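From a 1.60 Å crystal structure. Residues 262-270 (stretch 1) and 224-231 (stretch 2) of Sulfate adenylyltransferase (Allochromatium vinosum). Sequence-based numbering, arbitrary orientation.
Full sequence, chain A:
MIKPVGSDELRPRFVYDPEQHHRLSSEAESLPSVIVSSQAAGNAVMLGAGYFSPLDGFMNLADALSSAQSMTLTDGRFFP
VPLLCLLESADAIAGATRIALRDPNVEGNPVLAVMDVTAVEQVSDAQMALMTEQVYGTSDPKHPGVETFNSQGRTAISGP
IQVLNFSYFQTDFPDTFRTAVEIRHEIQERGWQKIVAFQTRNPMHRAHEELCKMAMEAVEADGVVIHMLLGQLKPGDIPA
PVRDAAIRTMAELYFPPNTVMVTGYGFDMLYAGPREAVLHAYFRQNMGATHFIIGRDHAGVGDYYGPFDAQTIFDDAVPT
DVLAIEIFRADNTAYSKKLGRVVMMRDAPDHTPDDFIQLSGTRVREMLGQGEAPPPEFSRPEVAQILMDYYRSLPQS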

ATOM      1  N   VAL A 262      -1.839  -3.945  10.751  1.00 12.59           N
ATOM      2  CA  VAL A 262      -3.202  -3.517  10.346  1.00 13.69           C
ATOM      3  C   VAL A 262      -3.270  -3.418   8.817  1.00 13.91           C
ATOM      4  O   VAL A 262      -2.482  -2.674   8.174  1.00 15.72           O
ATOM      5  CB  VAL A 262      -3.602  -2.190  11.010  1.00 16.66           C
ATOM      6  CG1 VAL A 262      -5.018  -1.755  10.587  1.00 16.36           C
ATOM      7  CG2 VAL A 262      -3.579  -2.338  12.562  1.00 16.63           C
ATOM      8  N   THR A 263      -4.183  -4.191   8.238  1.00 12.09           N
ATOM      9  CA  THR A 263      -4.163  -4.388   6.770  1.00 12.64           C
ATOM     10  C   THR A 263      -5.582  -4.582   6.327  1.00 13.38           C
ATOM     11  O   THR A 263      -6.503  -4.707   7.150  1.00 13.88           O
ATOM     12  CB  THR A 263      -3.427  -5.688   6.362  1.00 13.30           C
ATOM     13  OG1 THR A 263      -4.182  -6.827   6.788  1.00 14.15           O
ATOM     14  CG2 THR A 263      -1.981  -5.738   6.929  1.00 15.94           C
ATOM     15  N   GLY A 264      -5.755  -4.677   5.021  1.00 12.15           N
ATOM     16  CA  GLY A 264      -7.098  -4.892   4.464  1.00 11.69           C
ATOM     17  C   GLY A 264      -7.091  -5.526   3.091  1.00 12.35           C
ATOM     18  O   GLY A 264      -6.060  -5.527   2.374  1.00 13.45           O
ATOM     19  N   TYR A 265      -8.254  -6.053   2.700  1.00 12.08           N
ATOM     20  CA  TYR A 265      -8.360  -6.669   1.394  1.00 11.48           C
ATOM     21  C   TYR A 265      -9.750  -6.382   0.843  1.00 12.44           C
ATOM     22  O   TYR A 265     -10.630  -5.939   1.566  1.00 12.64           O
ATOM     23  CB  TYR A 265      -8.125  -8.188   1.502  1.00 12.38           C
ATOM     24  CG  TYR A 265      -9.238  -8.935   2.207  1.00 12.07           C
ATOM     25  CD1 TYR A 265      -9.420  -8.823   3.577  1.00 13.63           C
ATOM     26  CD2 TYR A 265     -10.184  -9.665   1.458  1.00 13.09           C
ATOM     27  CE1 TYR A 265     -10.437  -9.479   4.200  1.00 16.77           C
ATOM     28  CE2 TYR A 265     -11.239 -10.326   2.087  1.00 17.03           C
ATOM     29  CZ  TYR A 265     -11.356 -10.199   3.452  1.00 17.56           C
ATOM     30  OH  TYR A 265     -12.366 -10.877   4.086  1.00 21.67           O
ATOM     31  N   GLY A 266      -9.915  -6.652  -0.450  1.00 13.36           N
ATOM     32  CA  GLY A 266     -11.218  -6.387  -1.106  1.00 14.95           C
ATOM     33  C   GLY A 266     -11.787  -7.623  -1.796  1.00 15.31           C
ATOM     34  O   GLY A 266     -11.141  -8.191  -2.678  1.00 17.05           O
ATOM     35  N   PHE A 267     -13.015  -8.005  -1.390  1.00 15.27           N
ATOM     36  CA  PHE A 267     -13.690  -9.200  -1.912  1.00 14.33           C
ATOM     37  C   PHE A 267     -15.164  -9.177  -1.403  1.00 16.41           C
ATOM     38  O   PHE A 267     -15.401  -8.950  -0.211  1.00 18.73           O
ATOM     39  CB  PHE A 267     -13.016 -10.468  -1.358  1.00 15.41           C
ATOM     40  CG  PHE A 267     -13.641 -11.761  -1.842  1.00 15.60           C
ATOM     41  CD1 PHE A 267     -13.588 -12.121  -3.202  1.00 17.71           C
ATOM     42  CD2 PHE A 267     -14.264 -12.613  -0.941  1.00 18.70           C
ATOM     43  CE1 PHE A 267     -14.159 -13.335  -3.633  1.00 18.61           C
ATOM     44  CE2 PHE A 267     -14.830 -13.816  -1.361  1.00 20.03           C
ATOM     45  CZ  PHE A 267     -14.764 -14.172  -2.738  1.00 18.67           C
ATOM     46  N   ASP A 268     -16.139  -9.392  -2.286  1.00 15.79           N
ATOM     47  CA  ASP A 268     -17.539  -9.308  -1.822  1.00 15.77           C
ATOM     48  C   ASP A 268     -17.866 -10.521  -0.960  1.00 15.35           C
ATOM     49  O   ASP A 268     -17.610 -11.654  -1.352  1.00 15.31           O
ATOM     50  CB  ASP A 268     -18.512  -9.214  -3.013  1.00 17.26           C
ATOM     51  CG  ASP A 268     -18.493  -7.840  -3.689  1.00 19.73           C
ATOM     52  OD1 ASP A 268     -17.965  -6.862  -3.101  1.00 21.87           O
ATOM     53  OD2 ASP A 268     -19.033  -7.714  -4.822  1.00 21.38           O
ATOM     54  N   MET A 269     -18.437 -10.269   0.223  1.00 14.49           N
ATOM     55  CA  MET A 269     -18.871 -11.361   1.095  1.00 15.82           C
ATOM     56  C   MET A 269     -19.853 -12.320   0.403  1.00 16.25           C
ATOM     57  O   MET A 269     -20.785 -11.876  -0.303  1.00 16.12           O
ATOM     58  CB  MET A 269     -19.575 -10.785   2.340  1.00 19.10           C
ATOM     59  CG  MET A 269     -18.691  -9.978   3.277  1.00 26.14           C
ATOM     60  SD  MET A 269     -19.732  -9.008   4.450  1.00 32.62           S
ATOM     61  CE  MET A 269     -20.516 -10.320   5.379  1.00 38.12           C
ATOM     62  N   LEU A 270     -19.656 -13.627   0.624  1.00 14.43           N
ATOM     63  CA  LEU A 270     -20.589 -14.641   0.109  1.00 14.75           C
ATOM     64  C   LEU A 270     -21.737 -14.997   1.061  1.00 15.45           C
ATOM     65  O   LEU A 270     -22.750 -15.598   0.659  1.00 15.77           O
ATOM     66  CB  LEU A 270     -19.834 -15.929  -0.261  1.00 16.12           C
ATOM     67  CG  LEU A 270     -18.688 -15.809  -1.269  1.00 16.42           C
ATOM     68  CD1 LEU A 270     -17.927 -17.103  -1.353  1.00 17.94           C
ATOM     69  CD2 LEU A 270     -19.253 -15.470  -2.671  1.00 16.16           C
TER
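Stretch 2 (224-231) VVIHMLLG

Neighbouring parallel strands satisfy one another's backbone in a staggered ladder, in which a residue on one strand gives its N and O to two residues flanking its partner on the other. The way residues 224-231 lie on 262-270 in this sulfate adenylyltransferase is a clear example. The paired parts of both segments are extended and run the same way, their axes approaching to 4.2 Å with a signed crossing angle of -36°. Val262 lies beside Ile226, Thr263 beside His227, Gly264 beside Met228 and Tyr265 beside Leu229.

Stretch 1 contributes the alternate residues Thr263 and Tyr265 to the ladder. Thr263 N donates to Ile226 O (2.9 Å), and Thr263 O accepts from Met228 N (2.8 Å, nearly straight at 165°). Two residues on, Tyr265 N donates to Met228 O (2.9 Å) and Tyr265 O accepts from Leu230 N (2.9 Å). Met228 thus has both its N and its O satisfied by stretch 1. Ile226 O is used twice, because the p rotamer of Thr263 brings OG1 to 3.1 Å from it as a second donor. Gly264 CA adds a CA-H...O contact to Met228 O (3.1 Å); an ideal CB here would clash with Leu230 CD1, at 2.9 Å.

Side chains sort by face. With Thr263 lie His227, Tyr265 and Leu229: the Tyr265 and His227 rings form an offset stack, centroids 4.5 Å apart and planes at 24°, while His227 ND1 and NE2 and Tyr265 OH find their partners elsewhere in the structure. On the other face, Val262 CG1 packs against Met228 CE (3.7 Å).

Beyond the ladder, Met269 CG meets Leu229 CD2 at 3.4 Å. A water donates weakly to Leu230 O and Phe267 O, each 3.4 Å from its oxygen, whereas Phe267 N is buried without a partner.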

ATOM      1  N   VAL A 224      -0.112 -10.663  15.237  1.00 10.61           N
ATOM      2  CA  VAL A 224      -1.460 -10.795  14.633  1.00 11.20           C
ATOM      3  C   VAL A 224      -1.591  -9.845  13.437  1.00 10.71           C
ATOM      4  O   VAL A 224      -1.135  -8.691  13.479  1.00 10.53           O
ATOM      5  CB  VAL A 224      -2.574 -10.501  15.654  1.00 11.67           C
ATOM      6  CG1 VAL A 224      -2.430  -9.084  16.275  1.00 13.14           C
ATOM      7  CG2 VAL A 224      -3.972 -10.645  15.011  1.00 12.21           C
ATOM      8  N   VAL A 225      -2.152 -10.374  12.342  1.00 10.62           N
ATOM      9  CA  VAL A 225      -2.517  -9.559  11.199  1.00 10.76           C
ATOM     10  C   VAL A 225      -4.022  -9.312  11.370  1.00 10.93           C
ATOM     11  O   VAL A 225      -4.801 -10.304  11.395  1.00 12.17           O
ATOM     12  CB  VAL A 225      -2.253 -10.299   9.868  1.00 11.26           C
ATOM     13  CG1 VAL A 225      -2.717  -9.373   8.698  1.00 10.98           C
ATOM     14  CG2 VAL A 225      -0.742 -10.607   9.702  1.00 12.00           C
ATOM     15  N   ILE A 226      -4.408  -8.031  11.472  1.00 11.38           N
ATOM     16  CA  ILE A 226      -5.848  -7.635  11.561  1.00 11.23           C
ATOM     17  C   ILE A 226      -6.154  -7.367  10.095  1.00 11.94           C
ATOM     18  O   ILE A 226      -5.571  -6.460   9.489  1.00 13.60           O
ATOM     19  CB  ILE A 226      -6.018  -6.387  12.414  1.00 12.77           C
ATOM     20  CG1 ILE A 226      -5.614  -6.695  13.888  1.00 13.97           C
ATOM     21  CG2 ILE A 226      -7.496  -5.956  12.342  1.00 11.97           C
ATOM     22  CD1 ILE A 226      -5.677  -5.525  14.881  1.00 16.82           C
ATOM     23  N   HIS A 227      -6.994  -8.203   9.516  1.00 11.31           N
ATOM     24  CA  HIS A 227      -7.195  -8.223   8.048  1.00 12.07           C
ATOM     25  C   HIS A 227      -8.606  -7.670   7.843  1.00 13.04           C
ATOM     26  O   HIS A 227      -9.591  -8.392   8.007  1.00 14.39           O
ATOM     27  CB  HIS A 227      -7.030  -9.669   7.574  1.00 11.10           C
ATOM     28  CG  HIS A 227      -6.652  -9.797   6.119  1.00 11.59           C
ATOM     29  ND1 HIS A 227      -7.091 -10.843   5.336  1.00 12.56           N
ATOM     30  CD2 HIS A 227      -5.919  -9.005   5.311  1.00 13.45           C
ATOM     31  CE1 HIS A 227      -6.607 -10.718   4.107  1.00 12.43           C
ATOM     32  NE2 HIS A 227      -5.898  -9.599   4.057  1.00 12.63           N
ATOM     33  N   MET A 228      -8.685  -6.392   7.502  1.00 12.60           N
ATOM     34  CA  MET A 228      -9.987  -5.695   7.471  1.00 14.26           C
ATOM     35  C   MET A 228     -10.669  -5.885   6.123  1.00 15.77           C
ATOM     36  O   MET A 228     -10.010  -5.841   5.058  1.00 14.04           O
ATOM     37  CB  MET A 228      -9.809  -4.195   7.756  1.00 17.79           C
ATOM     38  CG  MET A 228      -9.343  -3.836   9.275  1.00 17.75           C
ATOM     39  SD  MET A 228      -9.101  -2.069   9.481  1.00 24.19           S
ATOM     40  CE  MET A 228      -7.834  -1.684   8.242  1.00 24.86           C
ATOM     41  N   LEU A 229     -11.973  -6.139   6.160  1.00 14.92           N
ATOM     42  CA  LEU A 229     -12.693  -6.329   4.912  1.00 15.75           C
ATOM     43  C   LEU A 229     -13.047  -4.919   4.434  1.00 16.96           C
ATOM     44  O   LEU A 229     -13.830  -4.213   5.079  1.00 18.94           O
ATOM     45  CB  LEU A 229     -13.935  -7.215   5.130  1.00 20.01           C
ATOM     46  CG  LEU A 229     -14.878  -7.300   3.911  1.00 21.35           C
ATOM     47  CD1 LEU A 229     -14.120  -7.588   2.581  1.00 23.43           C
ATOM     48  CD2 LEU A 229     -15.879  -8.384   4.233  1.00 26.43           C
ATOM     49  N   LEU A 230     -12.447  -4.495   3.315  1.00 13.50           N
ATOM     50  CA  LEU A 230     -12.694  -3.193   2.726  1.00 14.53           C
ATOM     51  C   LEU A 230     -13.857  -3.282   1.734  1.00 17.57           C
ATOM     52  O   LEU A 230     -13.977  -4.263   1.003  1.00 20.42           O
ATOM     53  CB  LEU A 230     -11.445  -2.734   1.944  1.00 15.55           C
ATOM     54  CG  LEU A 230     -10.214  -2.753   2.854  1.00 14.56           C
ATOM     55  CD1 LEU A 230      -8.968  -2.509   1.986  1.00 15.22           C
ATOM     56  CD2 LEU A 230     -10.291  -1.730   3.961  1.00 17.27           C
ATOM     57  N   GLY A 231     -14.685  -2.249   1.683  1.00 20.26           N
ATOM     58  CA  GLY A 231     -15.747  -2.279   0.696  1.00 24.48           C
ATOM     59  C   GLY A 231     -16.611  -1.073   0.878  1.00 29.48           C
ATOM     60  O   GLY A 231     -16.296  -0.206   1.693  1.00 32.55           O
TER
HETATM   61  O   HOH W   1     -16.863  -5.938   0.572  1.00 42.72           O